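Local coordinates for uncharacterized protein (Parabacteroides merdae, PDB 4R7F), which is of unknown function but contains immunoglobulin-like beta-sandwich domains and a region related to type 9 secretion system plug proteins, at residues D267-S279 / V337-L349. Numbering follows the deposited sequence.
Sequences DQDQDGRFFIRCS and VLLKQGSYNYQYL. With MG (magnesium ion), chain G.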
loop_
_atom_site.group_PDB
_atom_site.type_symbol
_atom_site.label_atom_id
_atom_site.label_comp_id
_atom_site.label_asym_id
_atom_site.label_seq_id
_atom_site.Cartn_x
_atom_site.Cartn_y
_atom_site.Cartn_z
ATOM N N ASP A 267 -5.973 13.569 1.258
ATOM C CA ASP A 267 -5.390 13.914 -0.041
ATOM C C ASP A 267 -4.529 12.707 -0.333
ATOM O O ASP A 267 -4.085 12.029 0.591
ATOM C CB ASP A 267 -4.517 15.180 0.045
ATOM C CG ASP A 267 -3.789 15.512 -1.278
ATOM O OD1 ASP A 267 -4.391 15.233 -2.337
ATOM O OD2 ASP A 267 -2.632 16.054 -1.250
ATOM N N GLN A 268 -4.300 12.406 -1.593
ATOM C CA GLN A 268 -3.439 11.292 -1.931
ATOM C C GLN A 268 -2.079 11.920 -2.273
ATOM O O GLN A 268 -2.020 12.770 -3.156
ATOM C CB GLN A 268 -4.031 10.539 -3.120
ATOM C CG GLN A 268 -3.547 9.109 -3.237
ATOM C CD GLN A 268 -3.638 8.571 -4.656
ATOM O OE1 GLN A 268 -4.108 9.256 -5.567
ATOM N NE2 GLN A 268 -3.172 7.342 -4.852
ATOM N N ASP A 269 -1.013 11.550 -1.555
ATOM C CA ASP A 269 0.338 12.004 -1.860
ATOM C C ASP A 269 1.295 10.831 -2.108
ATOM O O ASP A 269 0.902 9.681 -2.136
ATOM C CB ASP A 269 0.878 12.929 -0.751
ATOM C CG ASP A 269 1.212 12.177 0.542
ATOM O OD1 ASP A 269 0.935 10.966 0.629
ATOM O OD2 ASP A 269 1.754 12.798 1.487
ATOM N N GLN A 270 2.562 11.145 -2.294
ATOM C CA GLN A 270 3.585 10.133 -2.517
ATOM C C GLN A 270 4.782 10.409 -1.589
ATOM O O GLN A 270 5.932 10.158 -1.932
ATOM C CB GLN A 270 3.969 10.132 -3.985
ATOM C CG GLN A 270 2.827 9.717 -4.917
ATOM C CD GLN A 270 1.821 10.838 -5.262
ATOM O OE1 GLN A 270 2.156 12.027 -5.326
ATOM N NE2 GLN A 270 0.571 10.443 -5.496
ATOM N N ASP A 271 4.456 10.933 -0.403
ATOM C CA ASP A 271 5.380 11.149 0.732
ATOM C C ASP A 271 6.698 11.863 0.397
ATOM O O ASP A 271 7.766 11.424 0.848
ATOM C CB ASP A 271 5.681 9.811 1.407
ATOM C CG ASP A 271 4.440 9.150 2.036
ATOM O OD1 ASP A 271 3.439 9.843 2.373
ATOM O OD2 ASP A 271 4.515 7.904 2.227
ATOM N N GLY A 272 6.602 12.915 -0.427
ATOM C CA GLY A 272 7.679 13.815 -0.729
ATOM C C GLY A 272 8.311 13.573 -2.085
ATOM O O GLY A 272 9.175 14.316 -2.510
ATOM N N ARG A 273 7.863 12.551 -2.789
ATOM C CA ARG A 273 8.422 12.257 -4.095
ATOM C C ARG A 273 7.984 13.246 -5.164
ATOM O O ARG A 273 7.017 14.019 -4.990
ATOM C CB ARG A 273 8.040 10.845 -4.544
ATOM C CG ARG A 273 8.588 9.756 -3.648
ATOM C CD ARG A 273 8.039 8.398 -4.032
ATOM N NE ARG A 273 8.721 7.360 -3.258
ATOM C CZ ARG A 273 8.355 6.959 -2.052
ATOM N NH1 ARG A 273 7.283 7.477 -1.467
ATOM N NH2 ARG A 273 9.058 6.024 -1.431
ATOM N N PHE A 274 8.724 13.221 -6.269
ATOM C CA PHE A 274 8.349 13.943 -7.478
ATOM C C PHE A 274 8.486 13.031 -8.678
ATOM O O PHE A 274 9.178 12.022 -8.600
ATOM C CB PHE A 274 9.198 15.217 -7.659
ATOM C CG PHE A 274 10.652 14.966 -7.966
ATOM C CD1 PHE A 274 11.059 14.631 -9.228
ATOM C CD2 PHE A 274 11.606 15.110 -6.989
ATOM C CE1 PHE A 274 12.383 14.402 -9.483
ATOM C CE2 PHE A 274 12.923 14.924 -7.243
ATOM C CZ PHE A 274 13.318 14.552 -8.485
ATOM N N PHE A 275 7.858 13.410 -9.794
ATOM C CA PHE A 275 7.796 12.567 -10.973
ATOM C C PHE A 275 7.937 13.460 -12.168
ATOM O O PHE A 275 7.147 14.386 -12.335
ATOM C CB PHE A 275 6.463 11.848 -11.027
ATOM C CG PHE A 275 6.188 11.057 -9.793
ATOM C CD1 PHE A 275 5.561 11.649 -8.704
ATOM C CD2 PHE A 275 6.640 9.750 -9.681
ATOM C CE1 PHE A 275 5.373 10.949 -7.529
ATOM C CE2 PHE A 275 6.428 9.046 -8.524
ATOM C CZ PHE A 275 5.797 9.648 -7.449
ATOM N N ILE A 276 8.950 13.193 -12.981
ATOM C CA ILE A 276 9.234 14.020 -14.142
ATOM C C ILE A 276 8.316 13.582 -15.293
ATOM O O ILE A 276 8.335 12.437 -15.700
ATOM C CB ILE A 276 10.701 13.927 -14.541
ATOM C CG1 ILE A 276 11.622 14.357 -13.379
ATOM C CG2 ILE A 276 10.949 14.739 -15.802
ATOM C CD1 ILE A 276 11.401 15.763 -12.838
ATOM N N ARG A 277 7.523 14.541 -15.778
ATOM C CA ARG A 277 6.435 14.313 -16.725
ATOM C C ARG A 277 6.225 15.620 -17.512
ATOM O O ARG A 277 6.496 16.708 -17.008
ATOM C CB ARG A 277 5.124 13.948 -15.991
ATOM C CG ARG A 277 5.187 12.801 -14.982
ATOM C CD ARG A 277 3.863 12.641 -14.230
ATOM N NE ARG A 277 3.675 11.313 -13.632
ATOM C CZ ARG A 277 3.019 11.117 -12.497
ATOM N NH1 ARG A 277 2.523 12.160 -11.859
ATOM N NH2 ARG A 277 2.864 9.900 -11.989
ATOM N N CYS A 278 5.763 15.520 -18.751
ATOM C CA CYS A 278 5.301 16.698 -19.488
ATOM C C CYS A 278 4.253 16.260 -20.506
ATOM O O CYS A 278 4.211 15.079 -20.849
ATOM C CB CYS A 278 6.455 17.481 -20.129
ATOM S SG CYS A 278 7.778 16.494 -20.819
ATOM N N SER A 279 3.387 17.191 -20.932
ATOM C CA SER A 279 2.268 16.886 -21.842
ATOM C C SER A 279 2.746 16.361 -23.209
ATOM O O SER A 279 3.514 17.039 -23.907
ATOM C CB SER A 279 1.396 18.132 -22.027
ATOM O OG SER A 279 0.497 18.273 -20.936
ATOM N N VAL A 337 12.938 28.383 -7.368
ATOM C CA VAL A 337 13.735 27.179 -7.566
ATOM C C VAL A 337 13.617 26.736 -9.021
ATOM O O VAL A 337 12.519 26.588 -9.549
ATOM C CB VAL A 337 13.173 26.037 -6.683
ATOM C CG1 VAL A 337 14.060 24.804 -6.776
ATOM C CG2 VAL A 337 13.031 26.527 -5.265
ATOM N N LEU A 338 14.739 26.475 -9.659
ATOM C CA LEU A 338 14.711 25.918 -10.995
ATOM C C LEU A 338 14.489 24.402 -10.908
ATOM O O LEU A 338 15.316 23.663 -10.390
ATOM C CB LEU A 338 16.018 26.224 -11.717
ATOM C CG LEU A 338 16.075 25.887 -13.212
ATOM C CD1 LEU A 338 15.338 26.940 -14.028
ATOM C CD2 LEU A 338 17.507 25.774 -13.710
ATOM N N LEU A 339 13.370 23.983 -11.478
ATOM C CA LEU A 339 12.841 22.640 -11.419
ATOM C C LEU A 339 12.430 22.154 -12.818
ATOM O O LEU A 339 11.903 22.920 -13.663
ATOM C CB LEU A 339 11.599 22.602 -10.502
ATOM C CG LEU A 339 11.881 22.839 -9.009
ATOM C CD1 LEU A 339 10.600 22.934 -8.209
ATOM C CD2 LEU A 339 12.749 21.732 -8.449
ATOM N N LYS A 340 12.689 20.874 -13.040
ATOM C CA LYS A 340 12.237 20.155 -14.224
ATOM C C LYS A 340 10.762 19.847 -14.100
ATOM O O LYS A 340 10.265 19.451 -13.036
ATOM C CB LYS A 340 13.035 18.871 -14.365
ATOM C CG LYS A 340 12.954 18.177 -15.705
ATOM C CD LYS A 340 13.799 16.897 -15.681
ATOM C CE LYS A 340 14.085 16.375 -17.077
ATOM N NZ LYS A 340 15.321 15.555 -17.124
ATOM N N GLN A 341 10.060 20.031 -15.201
ATOM C CA GLN A 341 8.628 19.806 -15.262
ATOM C C GLN A 341 8.188 18.439 -14.746
ATOM O O GLN A 341 8.833 17.425 -15.040
ATOM C CB GLN A 341 8.150 19.913 -16.699
ATOM C CG GLN A 341 8.229 21.276 -17.304
ATOM C CD GLN A 341 7.778 21.215 -18.744
ATOM O OE1 GLN A 341 8.534 20.780 -19.621
ATOM N NE2 GLN A 341 6.537 21.615 -18.988
ATOM N N GLY A 342 7.054 18.427 -14.045
ATOM C CA GLY A 342 6.494 17.202 -13.482
ATOM C C GLY A 342 5.504 17.458 -12.344
ATOM O O GLY A 342 5.004 18.580 -12.183
ATOM N N SER A 343 5.234 16.405 -11.565
ATOM C CA SER A 343 4.391 16.465 -10.355
ATOM C C SER A 343 5.292 16.422 -9.159
ATOM O O SER A 343 6.101 15.495 -9.026
ATOM C CB SER A 343 3.420 15.271 -10.262
ATOM O OG SER A 343 2.684 15.119 -11.462
ATOM N N TYR A 344 5.136 17.394 -8.273
ATOM C CA TYR A 344 5.975 17.487 -7.061
ATOM C C TYR A 344 5.157 17.409 -5.782
ATOM O O TYR A 344 4.136 18.097 -5.651
ATOM C CB TYR A 344 6.796 18.794 -7.078
ATOM C CG TYR A 344 7.957 18.779 -8.076
ATOM C CD1 TYR A 344 7.740 18.908 -9.459
ATOM C CD2 TYR A 344 9.285 18.653 -7.634
ATOM C CE1 TYR A 344 8.800 18.891 -10.360
ATOM C CE2 TYR A 344 10.335 18.620 -8.527
ATOM C CZ TYR A 344 10.088 18.730 -9.890
ATOM O OH TYR A 344 11.155 18.705 -10.753
ATOM N N ASN A 345 5.604 16.570 -4.845
ATOM C CA ASN A 345 5.210 16.713 -3.442
ATOM C C ASN A 345 6.188 17.681 -2.743
ATOM O O ASN A 345 7.389 17.685 -3.017
ATOM C CB ASN A 345 5.315 15.389 -2.670
ATOM C CG ASN A 345 4.241 14.351 -3.012
ATOM O OD1 ASN A 345 4.024 13.441 -2.228
ATOM N ND2 ASN A 345 3.607 14.444 -4.161
ATOM N N TYR A 346 5.696 18.420 -1.763
ATOM C CA TYR A 346 6.541 19.296 -0.989
ATOM C C TYR A 346 5.865 19.687 0.310
ATOM O O TYR A 346 4.664 19.558 0.446
ATOM C CB TYR A 346 6.936 20.559 -1.797
ATOM C CG TYR A 346 5.818 21.563 -2.050
ATOM C CD1 TYR A 346 4.892 21.392 -3.073
ATOM C CD2 TYR A 346 5.711 22.708 -1.277
ATOM C CE1 TYR A 346 3.889 22.354 -3.299
ATOM C CE2 TYR A 346 4.717 23.649 -1.492
ATOM C CZ TYR A 346 3.799 23.474 -2.486
ATOM O OH TYR A 346 2.835 24.459 -2.665
ATOM N N GLN A 347 6.661 20.171 1.259
ATOM C CA GLN A 347 6.139 20.717 2.488
ATOM C C GLN A 347 7.171 21.636 3.096
ATOM O O GLN A 347 8.313 21.775 2.610
ATOM C CB GLN A 347 5.801 19.606 3.463
ATOM C CG GLN A 347 7.021 18.925 4.001
ATOM C CD GLN A 347 6.722 17.781 4.960
ATOM O OE1 GLN A 347 5.588 17.562 5.391
ATOM N NE2 GLN A 347 7.764 17.041 5.303
ATOM N N TYR A 348 6.764 22.234 4.195
ATOM C CA TYR A 348 7.519 23.245 4.856
ATOM C C TYR A 348 7.807 22.792 6.281
ATOM O O TYR A 348 6.894 22.583 7.068
ATOM C CB TYR A 348 6.702 24.535 4.886
ATOM C CG TYR A 348 6.426 25.168 3.530
ATOM C CD1 TYR A 348 7.432 25.813 2.786
ATOM C CD2 TYR A 348 5.144 25.185 3.022
ATOM C CE1 TYR A 348 7.140 26.415 1.574
ATOM C CE2 TYR A 348 4.859 25.771 1.816
ATOM C CZ TYR A 348 5.839 26.374 1.087
ATOM O OH TYR A 348 5.467 26.962 -0.105
ATOM N N LEU A 349 9.081 22.659 6.606
ATOM C CA LEU A 349 9.480 22.235 7.925
ATOM C C LEU A 349 10.113 23.405 8.651
ATOM O O LEU A 349 10.816 24.187 8.059
ATOM C CB LEU A 349 10.500 21.107 7.835
ATOM C CG LEU A 349 10.065 19.764 7.267
ATOM C CD1 LEU A 349 11.256 18.805 7.346
ATOM C CD2 LEU A 349 8.891 19.202 8.048
HETATM MG MG MG G . 1.635 10.933 3.004
HETATM O O HOH W 1 9.658 16.522 -4.106
HETATM O O HOH W 2 2.545 12.440 4.617
#
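Asn345 shows how one buried amide can hold the backbone of a metal-binding turn: its OD1 receives the backbone N-H of Gln270 at 2.7 Å, in the carbonyl plane and on a lone pair, and that of Gly272 at 3.2 Å, from a donor tilted out of that plane. Its ND2 donates to OE1 of Gln270 at 3.1 Å, the two amide planes being turned 50° apart; a bend at chi2 (82°) brings the Gln270 amide round to this meeting. Both backbone donors lie in a type I' turn, Gln270 to Arg273; Asp271 within it, through OD1, and Asp269 just before it, through both carboxylate oxygens, bind the magnesium ion, with Glu223 and Gln371 completing the protein ligands. The Asp269 carboxylate also has a polar partner in Tyr224. Asn345 probably acts from the second shell. From the turn the chain runs into strand 274-276, antiparallel to strand 342-352, in a protein three of whose domains have an immunoglobulin-like beta-sandwich fold. Phe275 and Ser343 make the hydrogen-bonded pair, exchanging both N-H...O bonds. One step along, CB of Phe274 sits over a face of the Tyr344 ring, 3.8 Å from its centroid, while the two rings lie nearly parallel but slid apart. The Tyr344 hydroxyl, fixed by donating to Lys340 O at 2.6 Å, meets CD1 of Ile276. Toward solvent-exposed Arg277 the pairing slackens: its N reaches Gln341 O at 3.3 Å, tilted from the carbonyl plane, and in one of two modelled conformers its extended side chain lays a guanidinium face over Phe275 CB and brings NH1 to Ser343 OG by a bent bond (137°).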